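Long-range contacts in NDP-N-acetyl-D-galactosaminuronic acid dehydrogenase (Methanosarcina mazei Go1, PDB 3G79), which probably oxidises UDP-N-acetyl-D-mannosamine to UDP-N-acetyl-D-mannosaminouronate, using two molecules of NAD+: residues I31-D39 with L80-F90; I192-I202 with V217-A228. One frame throughout, in Å; residues are numbered along the deposited sequence.

In the fold
From the N terminus, strand 20-24 leads into helix 30-39, and contact 1 forms when the chain, having passed through strand 45-49, returns with helix 77-86 to pack on it and enters edge strand 90-93. The chain then crosses the sheet, and contact 2 closes a much shorter loop, in which helix 204-214 links the neighbouring strands 197-201 and 223-227 at the other edge. The two contacts follow in series, neither nested nor crossed, with centres about 20 Å apart. Helix 30-39 joins them: Pro32 and Leu36 pack on Ile192, and Phe37 packs on Val217. Together they link elements at both edges of the sheet of the Rossmann-type NAD-binding domain to helix 30-39.

Contact 1. Residues I31-D39 with L80-F90; sequences IPAAVLFAD and LIGKVVKAGKF
Val35 drives its CG2 methyl over the centre of the Phe90 ring, a CH-pi contact 4.0 Å from CG2 to the ring centroid and 6° off the normal. The same methyl also meets Ile81 CG1 and Val84 CG1, so it touches residues of both helix 77-86 and the start of strand 90-93. The Phe90 ring reaches helix 30-39 because chi1 (173°) sends CG away from the backbone N, and its CE1 lies 3.9 Å from Ala34 CB. One turn on, Ala38 CB touches both Val84 CG2 and Phe90 CB, its small size letting the chains come close. The helix axes approach to 9.3 Å and cross at 48°. Farther out, Leu80 CD1 lies 3.8 Å from Asp39 CB, against the base of that side chain. Asp39 OD2 then takes the ammonium of Lys83 on its syn lone pair in a salt bridge, NZ to OD2 2.5 Å, the two side chains meeting at about a right angle. Beyond the Schellman turn at Gly88, Lys89 bends at chi3 and lays its NZ beside backbone carbonyls, bonding Ala40 O and, weakly, Ala38 O, while a water accepts from it. An apolar centre thus gives way to a charged margin, where one lysine pairs with a carboxylate and the other's positive charge would probably be favoured by the carbonyls gathered round it.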
# COMPACT_ATOMS: atom_id res chain seq x y z
N ILE A 31 6.06 13.02 -31.32
CA ILE A 31 5.57 14.23 -32.01
C ILE A 31 5.19 15.35 -30.99
O ILE A 31 5.65 16.48 -31.12
CB ILE A 31 4.44 13.94 -32.99
CG1 ILE A 31 4.84 12.79 -33.93
CG2 ILE A 31 4.07 15.24 -33.73
CD1 ILE A 31 4.13 12.70 -35.31
N PRO A 32 4.37 15.02 -29.95
CA PRO A 32 4.04 16.07 -28.95
C PRO A 32 5.31 16.60 -28.30
O PRO A 32 5.53 17.81 -28.28
CB PRO A 32 3.15 15.33 -27.93
CG PRO A 32 2.51 14.24 -28.73
CD PRO A 32 3.66 13.77 -29.64
N ALA A 33 6.13 15.67 -27.82
CA ALA A 33 7.42 15.98 -27.21
C ALA A 33 8.20 16.95 -28.04
O ALA A 33 8.52 18.03 -27.56
CB ALA A 33 8.24 14.72 -26.95
N ALA A 34 8.49 16.60 -29.30
CA ALA A 34 9.35 17.41 -30.16
C ALA A 34 8.71 18.76 -30.29
O ALA A 34 9.37 19.79 -30.37
CB ALA A 34 9.47 16.81 -31.52
N VAL A 35 7.40 18.75 -30.28
CA VAL A 35 6.69 19.93 -30.71
C VAL A 35 6.46 20.85 -29.51
O VAL A 35 6.37 22.07 -29.66
CB VAL A 35 5.46 19.45 -31.51
CG1 VAL A 35 4.24 20.20 -31.19
CG2 VAL A 35 5.79 19.40 -33.02
N LEU A 36 6.47 20.25 -28.31
CA LEU A 36 6.45 21.01 -27.08
C LEU A 36 7.80 21.72 -26.88
O LEU A 36 7.83 22.93 -26.56
CB LEU A 36 6.15 20.08 -25.91
CG LEU A 36 4.80 19.99 -25.21
CD1 LEU A 36 3.72 20.82 -25.84
CD2 LEU A 36 4.36 18.55 -25.11
N PHE A 37 8.90 21.00 -27.11
CA PHE A 37 10.24 21.59 -27.07
C PHE A 37 10.30 22.79 -28.02
O PHE A 37 10.80 23.84 -27.64
CB PHE A 37 11.31 20.60 -27.54
CG PHE A 37 11.64 19.50 -26.57
CD1 PHE A 37 11.80 19.76 -25.20
CD2 PHE A 37 11.87 18.20 -27.06
CE1 PHE A 37 12.14 18.71 -24.32
CE2 PHE A 37 12.22 17.16 -26.20
CZ PHE A 37 12.34 17.40 -24.82
N ALA A 38 9.80 22.64 -29.24
CA ALA A 38 9.95 23.70 -30.23
C ALA A 38 9.12 24.96 -29.88
O ALA A 38 9.49 26.08 -30.22
CB ALA A 38 9.66 23.17 -31.68
N ASP A 39 8.02 24.77 -29.14
CA ASP A 39 7.19 25.90 -28.70
C ASP A 39 7.80 26.65 -27.51
O ASP A 39 7.43 27.76 -27.23
CB ASP A 39 5.76 25.44 -28.34
CG ASP A 39 4.80 26.60 -28.15
OD1 ASP A 39 4.06 26.61 -27.13
OD2 ASP A 39 4.83 27.53 -29.02
N LEU A 80 -0.55 23.00 -32.37
CA LEU A 80 0.80 23.13 -31.88
C LEU A 80 1.83 22.96 -33.03
O LEU A 80 2.68 23.83 -33.21
CB LEU A 80 1.04 22.15 -30.73
CG LEU A 80 2.35 22.32 -29.96
CD1 LEU A 80 2.64 23.77 -29.61
CD2 LEU A 80 2.39 21.42 -28.72
N ILE A 81 1.71 21.88 -33.80
CA ILE A 81 2.54 21.63 -34.98
C ILE A 81 2.45 22.82 -35.93
O ILE A 81 3.47 23.35 -36.39
CB ILE A 81 2.08 20.38 -35.73
CG1 ILE A 81 2.12 19.13 -34.81
CG2 ILE A 81 2.92 20.21 -37.00
CD1 ILE A 81 1.18 18.02 -35.21
N GLY A 82 1.24 23.29 -36.18
CA GLY A 82 1.04 24.41 -37.12
C GLY A 82 1.81 25.65 -36.70
O GLY A 82 2.43 26.32 -37.54
N LYS A 83 1.80 25.90 -35.40
CA LYS A 83 2.31 27.12 -34.80
C LYS A 83 3.82 27.10 -34.88
O LYS A 83 4.45 28.03 -35.39
CB LYS A 83 1.83 27.19 -33.32
CG LYS A 83 2.49 28.24 -32.43
CD LYS A 83 1.93 28.09 -30.99
CE LYS A 83 2.18 29.34 -30.10
NZ LYS A 83 3.60 29.62 -29.63
N VAL A 84 4.37 25.99 -34.40
CA VAL A 84 5.79 25.72 -34.34
C VAL A 84 6.43 25.65 -35.76
O VAL A 84 7.51 26.23 -36.02
CB VAL A 84 5.94 24.42 -33.47
CG1 VAL A 84 6.56 23.27 -34.20
CG2 VAL A 84 6.60 24.71 -32.12
N VAL A 85 5.73 24.99 -36.69
CA VAL A 85 6.18 24.93 -38.08
C VAL A 85 6.13 26.34 -38.69
O VAL A 85 7.10 26.79 -39.32
CB VAL A 85 5.36 23.89 -38.89
CG1 VAL A 85 5.62 23.99 -40.39
CG2 VAL A 85 5.66 22.49 -38.38
N LYS A 86 5.04 27.05 -38.44
CA LYS A 86 4.89 28.41 -39.01
C LYS A 86 6.00 29.35 -38.50
O LYS A 86 6.45 30.24 -39.24
CB LYS A 86 3.49 28.97 -38.71
CG LYS A 86 3.31 30.47 -38.90
CD LYS A 86 2.02 30.92 -38.22
CE LYS A 86 1.66 32.39 -38.55
NZ LYS A 86 1.44 32.68 -40.01
N ALA A 87 6.42 29.15 -37.25
CA ALA A 87 7.45 29.97 -36.62
C ALA A 87 8.85 29.48 -36.97
O ALA A 87 9.86 29.98 -36.45
CB ALA A 87 7.26 29.98 -35.10
N GLY A 88 8.92 28.49 -37.85
CA GLY A 88 10.18 27.87 -38.23
C GLY A 88 11.01 27.29 -37.10
O GLY A 88 12.23 27.32 -37.19
N LYS A 89 10.36 26.77 -36.05
CA LYS A 89 11.08 26.16 -34.91
C LYS A 89 11.08 24.61 -34.93
O LYS A 89 11.65 23.94 -34.03
CB LYS A 89 10.50 26.66 -33.58
CG LYS A 89 10.76 28.13 -33.31
CD LYS A 89 10.26 28.52 -31.98
CE LYS A 89 11.32 28.30 -30.93
NZ LYS A 89 10.74 28.48 -29.57
N PHE A 90 10.41 24.05 -35.92
CA PHE A 90 10.34 22.62 -36.03
C PHE A 90 10.36 22.18 -37.49
O PHE A 90 9.78 22.84 -38.35
CB PHE A 90 9.10 22.10 -35.33
CG PHE A 90 8.86 20.64 -35.54
CD1 PHE A 90 9.64 19.68 -34.88
CD2 PHE A 90 7.88 20.20 -36.42
CE1 PHE A 90 9.43 18.34 -35.08
CE2 PHE A 90 7.67 18.82 -36.60
CZ PHE A 90 8.46 17.91 -35.93
O HOH W 1 8.37 30.19 -29.44

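Contact 2. Residues I192-I202 with V217-A228; sequences IREHDRIVGGI and VLTVGQVIPMSA
Arg197 and Val223 open a run of parallel pairing between strands 197-201 and 223-227, the two strands of a beta-alpha-beta unit at one edge of the Rossmann-type sheet. The tight part is the backbone: Ile224 N gives Arg197 O a nearly straight bond (2.7 Å, 173°), Val199 N reaches Ile224 O at 2.9 Å, and Met226 N returns to Val199 O. Gly200 fits closely here, since a CB would clash with Ser227 O. On its face Ile198 lies beside Ile224, both pointing the same way, with CD1 3.9 Å from Ile224 CB; its CG2 touches Met226 SD at 3.7 Å. The second subunit packs against Ile198 and Met226 through its Gly269 and Asp265. On the other face Val199 and Val223 lie under helix 204-214. Thr219, Val220 and Gln222 form the looser side, exposed to solvent, whereas Gly221 is pressed close to the end of helix 188-194, where Arg193 O accepts from both Thr219 N and Gly221 N. Asp196, its CG beside the backbone N (chi1 -70°), turns OD2 to Gln222 N at 2.7 Å. With an alanine here that acceptor is gone, and Gln222 N would probably be left without its mate and the backbone there less firmly placed. At the far end, Ala228 N approaches Gly201 O from above the carbonyl plane, 2.7 Å away.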
# COMPACT_ATOMS: atom_id res chain seq x y z
N ILE A 192 2.37 15.36 -20.53
CA ILE A 192 3.75 15.83 -20.60
C ILE A 192 3.95 17.12 -19.78
O ILE A 192 4.97 17.26 -19.11
CB ILE A 192 4.19 16.06 -22.06
CG1 ILE A 192 3.92 14.81 -22.92
CG2 ILE A 192 5.65 16.55 -22.11
CD1 ILE A 192 4.26 14.96 -24.34
N ARG A 193 2.98 18.03 -19.84
CA ARG A 193 3.07 19.33 -19.16
C ARG A 193 2.78 19.29 -17.66
O ARG A 193 3.40 20.01 -16.91
CB ARG A 193 2.08 20.34 -19.75
CG ARG A 193 2.42 20.85 -21.13
CD ARG A 193 1.25 21.64 -21.76
NE ARG A 193 1.74 22.49 -22.83
CZ ARG A 193 1.05 22.82 -23.93
NH1 ARG A 193 -0.17 22.36 -24.11
NH2 ARG A 193 1.59 23.63 -24.83
N GLU A 194 1.80 18.49 -17.24
CA GLU A 194 1.32 18.54 -15.84
C GLU A 194 1.86 17.39 -14.96
O GLU A 194 2.01 17.54 -13.74
CB GLU A 194 -0.20 18.64 -15.80
CG GLU A 194 -0.74 19.90 -16.54
CD GLU A 194 -2.22 19.88 -16.88
OE1 GLU A 194 -2.92 18.92 -16.51
OE2 GLU A 194 -2.70 20.84 -17.55
N HIS A 195 2.18 16.27 -15.58
CA HIS A 195 2.82 15.18 -14.87
C HIS A 195 4.26 15.54 -14.48
O HIS A 195 5.04 16.02 -15.30
CB HIS A 195 2.81 13.94 -15.77
CG HIS A 195 1.47 13.28 -15.92
ND1 HIS A 195 0.29 13.84 -15.45
CD2 HIS A 195 1.13 12.09 -16.48
CE1 HIS A 195 -0.72 13.02 -15.71
NE2 HIS A 195 -0.24 11.96 -16.34
N ASP A 196 4.61 15.33 -13.22
CA ASP A 196 6.00 15.43 -12.79
C ASP A 196 6.78 14.50 -13.66
O ASP A 196 6.24 13.51 -14.12
CB ASP A 196 6.16 15.01 -11.33
CG ASP A 196 5.55 16.00 -10.35
OD1 ASP A 196 5.22 15.58 -9.24
OD2 ASP A 196 5.39 17.20 -10.69
N ARG A 197 8.03 14.84 -13.94
CA ARG A 197 8.81 14.16 -14.96
C ARG A 197 10.06 13.60 -14.29
O ARG A 197 10.89 14.35 -13.75
CB ARG A 197 9.18 15.16 -16.06
CG ARG A 197 9.86 14.62 -17.34
CD ARG A 197 8.90 13.70 -18.07
NE ARG A 197 9.58 12.92 -19.08
CZ ARG A 197 9.73 13.28 -20.36
NH1 ARG A 197 9.19 14.39 -20.79
NH2 ARG A 197 10.41 12.50 -21.20
N ILE A 198 10.18 12.27 -14.27
CA ILE A 198 11.38 11.63 -13.71
C ILE A 198 12.55 11.84 -14.70
O ILE A 198 12.43 11.55 -15.91
CB ILE A 198 11.14 10.13 -13.53
CG1 ILE A 198 9.82 9.84 -12.80
CG2 ILE A 198 12.35 9.43 -12.99
CD1 ILE A 198 9.61 10.47 -11.46
N VAL A 199 13.67 12.37 -14.22
CA VAL A 199 14.80 12.60 -15.13
C VAL A 199 16.00 12.11 -14.39
O VAL A 199 16.32 12.63 -13.32
CB VAL A 199 14.96 14.10 -15.51
CG1 VAL A 199 16.28 14.36 -16.28
CG2 VAL A 199 13.79 14.54 -16.36
N GLY A 200 16.65 11.09 -14.94
CA GLY A 200 17.80 10.50 -14.27
C GLY A 200 19.01 10.40 -15.16
O GLY A 200 18.94 9.79 -16.26
N GLY A 201 20.12 11.02 -14.72
CA GLY A 201 21.34 11.05 -15.54
C GLY A 201 22.25 9.98 -15.03
O GLY A 201 22.07 9.51 -13.91
N ILE A 202 23.22 9.58 -15.84
CA ILE A 202 24.21 8.58 -15.44
C ILE A 202 25.26 9.10 -14.43
O ILE A 202 26.04 8.32 -13.87
CB ILE A 202 24.93 7.95 -16.66
CG1 ILE A 202 25.79 8.98 -17.38
CG2 ILE A 202 23.92 7.34 -17.60
CD1 ILE A 202 26.65 8.38 -18.49
N VAL A 217 9.27 22.94 -20.70
CA VAL A 217 7.95 22.53 -21.20
C VAL A 217 6.98 22.22 -20.05
O VAL A 217 5.77 22.11 -20.24
CB VAL A 217 8.04 21.32 -22.16
CG1 VAL A 217 9.21 21.49 -23.16
CG2 VAL A 217 8.19 20.01 -21.40
N LEU A 218 7.51 22.06 -18.84
CA LEU A 218 6.62 21.80 -17.71
C LEU A 218 5.86 23.06 -17.33
O LEU A 218 6.43 24.13 -17.25
CB LEU A 218 7.42 21.32 -16.50
CG LEU A 218 8.06 19.96 -16.74
CD1 LEU A 218 9.16 19.71 -15.72
CD2 LEU A 218 7.02 18.89 -16.76
N THR A 219 4.57 22.91 -17.09
CA THR A 219 3.73 24.02 -16.63
C THR A 219 2.94 23.44 -15.50
O THR A 219 1.85 22.98 -15.74
CB THR A 219 2.62 24.31 -17.64
OG1 THR A 219 1.66 23.26 -17.56
CG2 THR A 219 3.11 24.39 -19.07
N VAL A 220 3.43 23.39 -14.28
CA VAL A 220 2.63 22.71 -13.26
C VAL A 220 3.26 21.42 -12.87
O VAL A 220 3.37 21.12 -11.68
CB VAL A 220 1.18 22.39 -13.71
CG1 VAL A 220 0.66 21.13 -13.05
CG2 VAL A 220 0.24 23.52 -13.33
N GLY A 221 3.64 20.61 -13.86
CA GLY A 221 4.46 19.45 -13.58
C GLY A 221 5.79 19.92 -13.02
O GLY A 221 6.21 21.05 -13.25
N GLN A 222 6.46 19.06 -12.25
CA GLN A 222 7.82 19.37 -11.83
C GLN A 222 8.75 18.22 -12.17
O GLN A 222 8.33 17.05 -12.21
CB GLN A 222 7.91 19.57 -10.32
CG GLN A 222 7.11 20.71 -9.69
CD GLN A 222 7.57 20.96 -8.24
OE1 GLN A 222 8.14 22.03 -7.95
NE2 GLN A 222 7.38 19.97 -7.37
N VAL A 223 10.01 18.56 -12.36
CA VAL A 223 11.06 17.60 -12.65
C VAL A 223 11.48 16.90 -11.36
O VAL A 223 11.61 17.53 -10.31
CB VAL A 223 12.24 18.31 -13.37
CG1 VAL A 223 13.51 17.59 -13.19
CG2 VAL A 223 11.95 18.42 -14.81
N ILE A 224 11.64 15.58 -11.43
CA ILE A 224 12.12 14.81 -10.27
C ILE A 224 13.45 14.23 -10.68
O ILE A 224 13.50 13.30 -11.49
CB ILE A 224 11.14 13.70 -9.85
CG1 ILE A 224 9.75 14.29 -9.55
CG2 ILE A 224 11.69 12.93 -8.62
CD1 ILE A 224 8.93 13.48 -8.51
N PRO A 225 14.55 14.82 -10.17
CA PRO A 225 15.90 14.46 -10.65
C PRO A 225 16.51 13.32 -9.82
O PRO A 225 16.37 13.30 -8.57
CB PRO A 225 16.71 15.76 -10.46
CG PRO A 225 16.03 16.41 -9.17
CD PRO A 225 14.59 15.82 -9.07
N MET A 226 17.15 12.37 -10.51
CA MET A 226 17.81 11.21 -9.87
C MET A 226 18.85 10.54 -10.83
O MET A 226 19.18 11.09 -11.88
CB MET A 226 16.74 10.21 -9.39
CG MET A 226 15.78 9.63 -10.47
SD MET A 226 14.38 8.55 -10.02
CE MET A 226 13.27 9.78 -9.35
N SER A 227 19.35 9.36 -10.47
CA SER A 227 20.26 8.63 -11.34
C SER A 227 19.44 8.01 -12.45
O SER A 227 18.25 7.79 -12.28
CB SER A 227 20.99 7.53 -10.55
OG SER A 227 20.08 6.50 -10.23
N ALA A 228 20.04 7.73 -13.59
CA ALA A 228 19.36 7.02 -14.69
C ALA A 228 18.74 5.69 -14.23
O ALA A 228 17.56 5.37 -14.56
CB ALA A 228 20.33 6.77 -15.82